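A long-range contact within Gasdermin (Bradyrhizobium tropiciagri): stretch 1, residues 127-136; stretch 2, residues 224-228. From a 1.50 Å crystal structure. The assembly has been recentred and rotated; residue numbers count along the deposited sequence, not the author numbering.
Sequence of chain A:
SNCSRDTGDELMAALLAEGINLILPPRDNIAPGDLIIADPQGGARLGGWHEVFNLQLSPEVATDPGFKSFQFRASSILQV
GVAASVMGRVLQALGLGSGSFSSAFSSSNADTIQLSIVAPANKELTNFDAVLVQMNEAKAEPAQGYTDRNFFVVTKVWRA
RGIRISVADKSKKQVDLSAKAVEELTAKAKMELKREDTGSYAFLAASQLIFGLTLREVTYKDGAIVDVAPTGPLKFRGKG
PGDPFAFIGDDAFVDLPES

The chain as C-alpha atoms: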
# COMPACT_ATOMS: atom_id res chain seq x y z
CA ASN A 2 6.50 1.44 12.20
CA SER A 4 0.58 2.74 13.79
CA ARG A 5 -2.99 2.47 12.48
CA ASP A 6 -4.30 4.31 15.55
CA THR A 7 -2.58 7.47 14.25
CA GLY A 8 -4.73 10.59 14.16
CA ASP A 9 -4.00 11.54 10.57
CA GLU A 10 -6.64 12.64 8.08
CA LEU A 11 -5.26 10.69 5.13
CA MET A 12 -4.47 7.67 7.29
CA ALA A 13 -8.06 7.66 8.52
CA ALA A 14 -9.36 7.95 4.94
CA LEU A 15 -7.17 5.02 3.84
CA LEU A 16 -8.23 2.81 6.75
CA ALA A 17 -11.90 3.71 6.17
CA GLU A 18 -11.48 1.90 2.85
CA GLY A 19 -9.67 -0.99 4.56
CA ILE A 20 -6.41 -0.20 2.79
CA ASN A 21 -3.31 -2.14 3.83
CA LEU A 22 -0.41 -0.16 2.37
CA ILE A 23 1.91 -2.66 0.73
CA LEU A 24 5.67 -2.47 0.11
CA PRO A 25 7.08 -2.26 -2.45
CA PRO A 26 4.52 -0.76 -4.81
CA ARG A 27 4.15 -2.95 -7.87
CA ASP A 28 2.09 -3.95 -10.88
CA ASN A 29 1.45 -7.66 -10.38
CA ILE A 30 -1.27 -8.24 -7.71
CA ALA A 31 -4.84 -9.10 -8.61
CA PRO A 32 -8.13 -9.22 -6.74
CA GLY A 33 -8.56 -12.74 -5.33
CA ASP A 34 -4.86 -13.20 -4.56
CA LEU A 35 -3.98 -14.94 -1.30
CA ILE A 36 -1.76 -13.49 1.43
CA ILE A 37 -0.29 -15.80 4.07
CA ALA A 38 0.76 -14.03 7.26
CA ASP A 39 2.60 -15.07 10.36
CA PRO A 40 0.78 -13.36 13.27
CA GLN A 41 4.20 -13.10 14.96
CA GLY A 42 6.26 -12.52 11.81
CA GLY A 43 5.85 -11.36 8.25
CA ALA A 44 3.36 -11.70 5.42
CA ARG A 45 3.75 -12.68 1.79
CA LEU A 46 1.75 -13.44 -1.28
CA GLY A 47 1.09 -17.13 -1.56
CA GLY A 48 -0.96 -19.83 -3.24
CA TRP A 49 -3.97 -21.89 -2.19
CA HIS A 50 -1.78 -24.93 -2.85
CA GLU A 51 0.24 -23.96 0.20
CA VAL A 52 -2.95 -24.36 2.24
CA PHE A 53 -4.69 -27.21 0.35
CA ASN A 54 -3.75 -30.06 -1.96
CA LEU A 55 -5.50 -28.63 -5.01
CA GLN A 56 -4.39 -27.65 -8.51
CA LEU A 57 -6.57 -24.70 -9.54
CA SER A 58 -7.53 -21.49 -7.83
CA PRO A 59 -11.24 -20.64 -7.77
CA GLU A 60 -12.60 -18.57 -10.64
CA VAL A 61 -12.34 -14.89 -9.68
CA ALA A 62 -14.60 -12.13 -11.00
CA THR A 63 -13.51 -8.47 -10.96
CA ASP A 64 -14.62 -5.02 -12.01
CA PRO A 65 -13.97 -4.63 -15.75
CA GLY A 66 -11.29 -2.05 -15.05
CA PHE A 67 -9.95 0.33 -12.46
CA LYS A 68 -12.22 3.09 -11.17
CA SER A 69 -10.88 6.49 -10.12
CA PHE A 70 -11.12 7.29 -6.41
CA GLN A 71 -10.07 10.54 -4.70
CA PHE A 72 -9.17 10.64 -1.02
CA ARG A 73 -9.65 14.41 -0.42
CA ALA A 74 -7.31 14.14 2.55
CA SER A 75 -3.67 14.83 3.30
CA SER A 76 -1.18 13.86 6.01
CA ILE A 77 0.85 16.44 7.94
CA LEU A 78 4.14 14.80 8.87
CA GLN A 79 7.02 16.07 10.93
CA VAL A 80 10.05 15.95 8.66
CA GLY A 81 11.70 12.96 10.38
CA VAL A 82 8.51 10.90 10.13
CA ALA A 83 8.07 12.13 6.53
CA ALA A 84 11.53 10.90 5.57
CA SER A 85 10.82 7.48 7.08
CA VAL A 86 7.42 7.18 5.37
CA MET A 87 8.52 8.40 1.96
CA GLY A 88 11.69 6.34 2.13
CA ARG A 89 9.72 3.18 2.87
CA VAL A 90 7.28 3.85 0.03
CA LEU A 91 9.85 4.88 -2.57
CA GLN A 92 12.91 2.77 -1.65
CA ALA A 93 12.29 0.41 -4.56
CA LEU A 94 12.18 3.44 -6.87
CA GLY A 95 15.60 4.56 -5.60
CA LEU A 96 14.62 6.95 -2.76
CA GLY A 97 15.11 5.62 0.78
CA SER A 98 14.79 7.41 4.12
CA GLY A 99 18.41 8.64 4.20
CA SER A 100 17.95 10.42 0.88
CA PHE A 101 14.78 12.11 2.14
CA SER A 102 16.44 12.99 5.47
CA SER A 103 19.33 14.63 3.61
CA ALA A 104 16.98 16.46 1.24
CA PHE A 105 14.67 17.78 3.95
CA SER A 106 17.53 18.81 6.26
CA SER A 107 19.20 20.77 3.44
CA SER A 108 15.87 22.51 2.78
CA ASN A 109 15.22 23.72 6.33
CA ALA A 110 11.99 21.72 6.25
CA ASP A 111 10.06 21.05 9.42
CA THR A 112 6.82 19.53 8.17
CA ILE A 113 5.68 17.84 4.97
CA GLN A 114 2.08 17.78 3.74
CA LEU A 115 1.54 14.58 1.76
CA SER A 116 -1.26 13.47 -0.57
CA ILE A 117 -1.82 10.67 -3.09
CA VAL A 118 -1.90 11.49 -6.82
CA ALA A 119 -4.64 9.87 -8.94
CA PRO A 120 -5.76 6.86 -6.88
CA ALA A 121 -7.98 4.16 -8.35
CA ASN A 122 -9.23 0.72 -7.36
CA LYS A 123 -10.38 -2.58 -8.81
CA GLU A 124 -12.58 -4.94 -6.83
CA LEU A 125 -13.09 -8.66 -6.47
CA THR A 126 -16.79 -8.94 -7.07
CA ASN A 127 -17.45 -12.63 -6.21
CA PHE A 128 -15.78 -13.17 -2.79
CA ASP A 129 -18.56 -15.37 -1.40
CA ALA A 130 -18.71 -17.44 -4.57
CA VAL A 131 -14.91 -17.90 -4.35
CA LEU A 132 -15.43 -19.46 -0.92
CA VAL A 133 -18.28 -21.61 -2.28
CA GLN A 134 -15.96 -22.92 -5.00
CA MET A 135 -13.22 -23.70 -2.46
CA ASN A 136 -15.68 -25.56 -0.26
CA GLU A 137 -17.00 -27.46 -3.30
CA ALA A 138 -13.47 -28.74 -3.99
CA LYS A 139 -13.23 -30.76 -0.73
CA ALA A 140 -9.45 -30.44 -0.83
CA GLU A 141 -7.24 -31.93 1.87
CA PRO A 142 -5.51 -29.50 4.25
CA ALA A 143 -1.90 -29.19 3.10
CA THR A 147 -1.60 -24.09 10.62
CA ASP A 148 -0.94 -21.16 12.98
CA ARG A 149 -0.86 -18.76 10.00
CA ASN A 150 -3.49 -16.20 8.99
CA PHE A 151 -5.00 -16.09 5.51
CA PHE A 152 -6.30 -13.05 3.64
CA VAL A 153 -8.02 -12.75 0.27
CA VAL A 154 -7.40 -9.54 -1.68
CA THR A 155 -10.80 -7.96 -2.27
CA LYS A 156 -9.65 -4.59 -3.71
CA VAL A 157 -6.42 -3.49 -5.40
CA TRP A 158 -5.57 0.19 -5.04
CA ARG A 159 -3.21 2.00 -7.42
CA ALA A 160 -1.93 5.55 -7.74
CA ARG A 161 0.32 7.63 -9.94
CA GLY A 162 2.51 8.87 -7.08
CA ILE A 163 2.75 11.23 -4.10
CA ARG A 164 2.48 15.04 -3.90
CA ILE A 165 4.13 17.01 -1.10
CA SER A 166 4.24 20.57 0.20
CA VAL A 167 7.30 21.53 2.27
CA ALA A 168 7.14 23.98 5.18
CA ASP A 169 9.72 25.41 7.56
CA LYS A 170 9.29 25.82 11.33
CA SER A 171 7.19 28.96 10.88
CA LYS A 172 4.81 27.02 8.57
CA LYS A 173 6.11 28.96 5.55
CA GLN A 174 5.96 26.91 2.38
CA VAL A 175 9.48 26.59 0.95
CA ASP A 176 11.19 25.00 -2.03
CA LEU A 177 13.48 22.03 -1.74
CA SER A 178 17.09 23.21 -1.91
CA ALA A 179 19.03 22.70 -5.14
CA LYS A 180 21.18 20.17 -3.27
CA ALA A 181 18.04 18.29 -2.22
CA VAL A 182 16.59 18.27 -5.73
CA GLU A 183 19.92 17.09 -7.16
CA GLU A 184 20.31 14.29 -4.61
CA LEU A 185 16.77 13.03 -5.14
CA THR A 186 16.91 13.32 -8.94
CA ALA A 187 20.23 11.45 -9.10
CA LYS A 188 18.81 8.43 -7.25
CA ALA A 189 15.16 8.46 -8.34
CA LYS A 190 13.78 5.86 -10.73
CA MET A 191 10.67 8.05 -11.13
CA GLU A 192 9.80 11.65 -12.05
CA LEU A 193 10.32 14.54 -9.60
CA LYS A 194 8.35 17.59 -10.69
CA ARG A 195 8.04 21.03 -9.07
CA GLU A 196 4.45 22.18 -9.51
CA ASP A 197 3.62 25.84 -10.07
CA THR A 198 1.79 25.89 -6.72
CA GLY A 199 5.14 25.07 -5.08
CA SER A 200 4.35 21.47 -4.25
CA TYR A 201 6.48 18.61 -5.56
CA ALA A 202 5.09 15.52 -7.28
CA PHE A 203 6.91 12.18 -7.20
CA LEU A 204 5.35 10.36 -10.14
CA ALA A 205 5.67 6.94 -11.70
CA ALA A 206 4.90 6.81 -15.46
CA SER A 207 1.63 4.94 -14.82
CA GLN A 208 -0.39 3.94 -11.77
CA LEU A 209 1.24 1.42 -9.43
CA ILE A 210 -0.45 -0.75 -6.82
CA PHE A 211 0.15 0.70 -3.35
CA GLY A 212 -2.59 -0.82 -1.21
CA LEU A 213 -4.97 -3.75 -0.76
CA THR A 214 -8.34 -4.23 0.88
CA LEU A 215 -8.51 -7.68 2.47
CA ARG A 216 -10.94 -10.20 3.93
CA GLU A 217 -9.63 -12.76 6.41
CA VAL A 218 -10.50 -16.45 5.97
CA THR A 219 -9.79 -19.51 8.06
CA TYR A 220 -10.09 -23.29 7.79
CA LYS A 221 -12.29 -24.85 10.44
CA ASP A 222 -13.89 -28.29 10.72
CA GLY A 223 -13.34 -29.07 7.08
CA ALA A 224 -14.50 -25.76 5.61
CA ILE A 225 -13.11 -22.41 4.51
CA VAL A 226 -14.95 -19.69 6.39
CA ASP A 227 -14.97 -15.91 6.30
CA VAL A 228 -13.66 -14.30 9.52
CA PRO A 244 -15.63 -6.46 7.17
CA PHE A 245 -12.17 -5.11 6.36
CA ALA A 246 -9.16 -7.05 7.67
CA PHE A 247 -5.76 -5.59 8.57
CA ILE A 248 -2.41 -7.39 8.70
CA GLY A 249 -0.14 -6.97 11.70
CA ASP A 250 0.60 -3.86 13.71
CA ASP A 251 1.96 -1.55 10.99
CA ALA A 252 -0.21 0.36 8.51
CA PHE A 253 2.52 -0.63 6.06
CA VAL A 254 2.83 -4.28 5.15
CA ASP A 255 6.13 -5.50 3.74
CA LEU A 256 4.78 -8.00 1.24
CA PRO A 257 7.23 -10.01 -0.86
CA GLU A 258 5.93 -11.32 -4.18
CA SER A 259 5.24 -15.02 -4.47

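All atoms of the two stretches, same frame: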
# COMPACT_ATOMS: atom_id res chain seq x y z
N ASN A 127 -16.80 -11.36 -6.54
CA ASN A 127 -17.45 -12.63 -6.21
C ASN A 127 -16.80 -13.33 -5.00
O ASN A 127 -16.63 -14.55 -5.00
CB ASN A 127 -17.50 -13.56 -7.42
CG ASN A 127 -16.13 -14.11 -7.80
OD1 ASN A 127 -15.11 -13.46 -7.58
ND2 ASN A 127 -16.10 -15.32 -8.38
N PHE A 128 -16.45 -12.58 -3.95
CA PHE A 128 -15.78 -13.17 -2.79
C PHE A 128 -16.53 -14.39 -2.25
O PHE A 128 -15.94 -15.44 -2.01
CB PHE A 128 -15.63 -12.15 -1.67
CG PHE A 128 -15.07 -12.74 -0.39
CD1 PHE A 128 -13.71 -12.94 -0.24
CD2 PHE A 128 -15.93 -13.11 0.64
CE1 PHE A 128 -13.21 -13.50 0.95
CE2 PHE A 128 -15.42 -13.66 1.83
CZ PHE A 128 -14.07 -13.84 1.98
N ASP A 129 -17.83 -14.24 -1.99
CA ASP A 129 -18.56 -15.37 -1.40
C ASP A 129 -18.59 -16.56 -2.34
O ASP A 129 -18.44 -17.71 -1.90
CB ASP A 129 -19.97 -14.93 -1.00
CG ASP A 129 -19.96 -13.88 0.10
OD1 ASP A 129 -19.56 -14.21 1.23
OD2 ASP A 129 -20.30 -12.71 -0.17
N ALA A 130 -18.76 -16.32 -3.64
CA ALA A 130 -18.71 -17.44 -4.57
C ALA A 130 -17.33 -18.08 -4.65
O ALA A 130 -17.24 -19.28 -4.92
CB ALA A 130 -19.16 -16.98 -5.97
N VAL A 131 -16.25 -17.31 -4.45
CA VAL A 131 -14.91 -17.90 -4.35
C VAL A 131 -14.86 -18.90 -3.19
O VAL A 131 -14.36 -20.03 -3.33
CB VAL A 131 -13.84 -16.81 -4.18
CG1 VAL A 131 -12.54 -17.41 -3.59
CG2 VAL A 131 -13.56 -16.14 -5.51
N LEU A 132 -15.40 -18.52 -2.04
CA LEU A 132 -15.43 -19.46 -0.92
C LEU A 132 -16.30 -20.68 -1.22
O LEU A 132 -15.96 -21.81 -0.86
CB LEU A 132 -15.90 -18.76 0.36
CG LEU A 132 -15.02 -17.62 0.92
CD1 LEU A 132 -15.29 -17.43 2.40
CD2 LEU A 132 -13.53 -17.86 0.67
N VAL A 133 -17.45 -20.47 -1.89
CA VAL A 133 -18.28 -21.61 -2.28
C VAL A 133 -17.46 -22.58 -3.13
O VAL A 133 -17.49 -23.80 -2.91
CB VAL A 133 -19.54 -21.15 -3.04
CG1 VAL A 133 -20.22 -22.35 -3.67
CG2 VAL A 133 -20.51 -20.45 -2.11
N GLN A 134 -16.75 -22.06 -4.13
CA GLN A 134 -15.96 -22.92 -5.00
C GLN A 134 -14.90 -23.69 -4.22
O GLN A 134 -14.68 -24.88 -4.47
CB GLN A 134 -15.28 -22.09 -6.07
CG GLN A 134 -16.21 -21.47 -7.07
CD GLN A 134 -15.42 -20.56 -8.00
OE1 GLN A 134 -14.64 -21.05 -8.81
NE2 GLN A 134 -15.58 -19.24 -7.85
N MET A 135 -14.20 -23.02 -3.30
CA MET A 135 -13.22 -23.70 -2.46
C MET A 135 -13.86 -24.82 -1.66
O MET A 135 -13.35 -25.95 -1.60
CB MET A 135 -12.55 -22.70 -1.52
CG MET A 135 -11.70 -21.66 -2.20
SD MET A 135 -10.12 -22.37 -2.69
CE MET A 135 -9.49 -22.92 -1.11
N ASN A 136 -15.00 -24.54 -1.04
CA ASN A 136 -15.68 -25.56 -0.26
C ASN A 136 -16.29 -26.67 -1.11
O ASN A 136 -16.50 -27.77 -0.59
CB ASN A 136 -16.74 -24.89 0.62
CG ASN A 136 -16.12 -24.18 1.79
OD1 ASN A 136 -15.19 -24.71 2.40
ND2 ASN A 136 -16.58 -22.97 2.10
N ALA A 224 -13.94 -26.78 6.49
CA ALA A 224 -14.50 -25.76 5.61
C ALA A 224 -13.65 -24.51 5.64
O ALA A 224 -13.04 -24.20 6.65
CB ALA A 224 -15.89 -25.37 6.04
N ILE A 225 -13.67 -23.76 4.53
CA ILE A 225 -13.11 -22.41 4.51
C ILE A 225 -14.22 -21.44 4.86
O ILE A 225 -15.32 -21.50 4.29
CB ILE A 225 -12.48 -22.08 3.14
CG1 ILE A 225 -11.23 -22.91 2.93
CG2 ILE A 225 -12.02 -20.62 3.12
CD1 ILE A 225 -10.10 -22.46 3.80
N VAL A 226 -13.95 -20.56 5.81
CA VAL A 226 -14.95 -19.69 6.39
C VAL A 226 -14.40 -18.28 6.43
O VAL A 226 -13.22 -18.07 6.73
CB VAL A 226 -15.33 -20.14 7.82
CG1 VAL A 226 -16.41 -19.23 8.40
CG2 VAL A 226 -15.77 -21.59 7.83
N ASP A 227 -15.27 -17.32 6.13
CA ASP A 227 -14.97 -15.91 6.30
C ASP A 227 -14.84 -15.58 7.79
O ASP A 227 -15.68 -16.00 8.59
CB ASP A 227 -16.11 -15.12 5.66
CG ASP A 227 -15.93 -13.65 5.75
OD1 ASP A 227 -14.78 -13.18 5.76
OD2 ASP A 227 -16.98 -12.96 5.79
N VAL A 228 -13.79 -14.85 8.16
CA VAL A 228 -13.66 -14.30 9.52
C VAL A 228 -14.30 -12.91 9.53
O VAL A 228 -15.20 -12.63 10.33
CB VAL A 228 -12.18 -14.23 9.99
CG1 VAL A 228 -12.10 -13.69 11.42
CG2 VAL A 228 -11.51 -15.58 9.90

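This is a helix-on-strand contact in which a small apolar patch is fastened at one end by an asparagine side chain that bonds to the strand backbone. The helical segment 128-136 and the strand, 224-227, run nearly antiparallel, with 165° between their directions. Their axes come within 8.0 Å. The start of the strand therefore lies by Asn-136, and Asp-227 lies near Phe-128. The two stretches bury 316 Å² between them, both sides summed.

Asn-136 makes both hydrogen bonds of the contact. Ile-225 N donates to Asn-136 OD1 at 2.8 Å, and Asn-136 ND2 donates to Ile-225 O at 2.9 Å. The N-H...acceptor angles are 166° and 178°, so both bonds are nearly straight. A carboxamide carries an acceptor and a donor side by side, and here it matches the N-H and C=O of a single residue. The CA-to-CB bond of Asn-136 points sideways, but the end of the side chain comes nearer to the strand. Asn-136 OD1 also lies 3.4 Å from Ala-224 CA.

Ile-225 is the apolar centre. Its CA-to-CB bond points toward the helix, and its side chain meets two apolar side chains there. Leu-132 CD2 lies 4.0 Å from Ile-225 CG2, and Met-135 CE lies 4.4 Å from Ile-225 CG1. All three residues are buried, and these contacts help keep their hydrocarbon from solvent. The CA-to-CB bond of Val-226 points away from the helix, as expected for alternating strand side chains.

Leu-132 also reaches along the strand. Leu-132 CD1 is 3.7 Å from Asp-227 N and 4.1 Å from Asp-227 CB. These are van der Waals contacts.

The CA-to-CB bond of Asp-227 points back toward the helix. Asp-227 OD1 lies 3.9 Å from Phe-128 CZ, in an oblique approach to the ring. Asp-227 OD2 is hydrogen-bonded elsewhere in the structure.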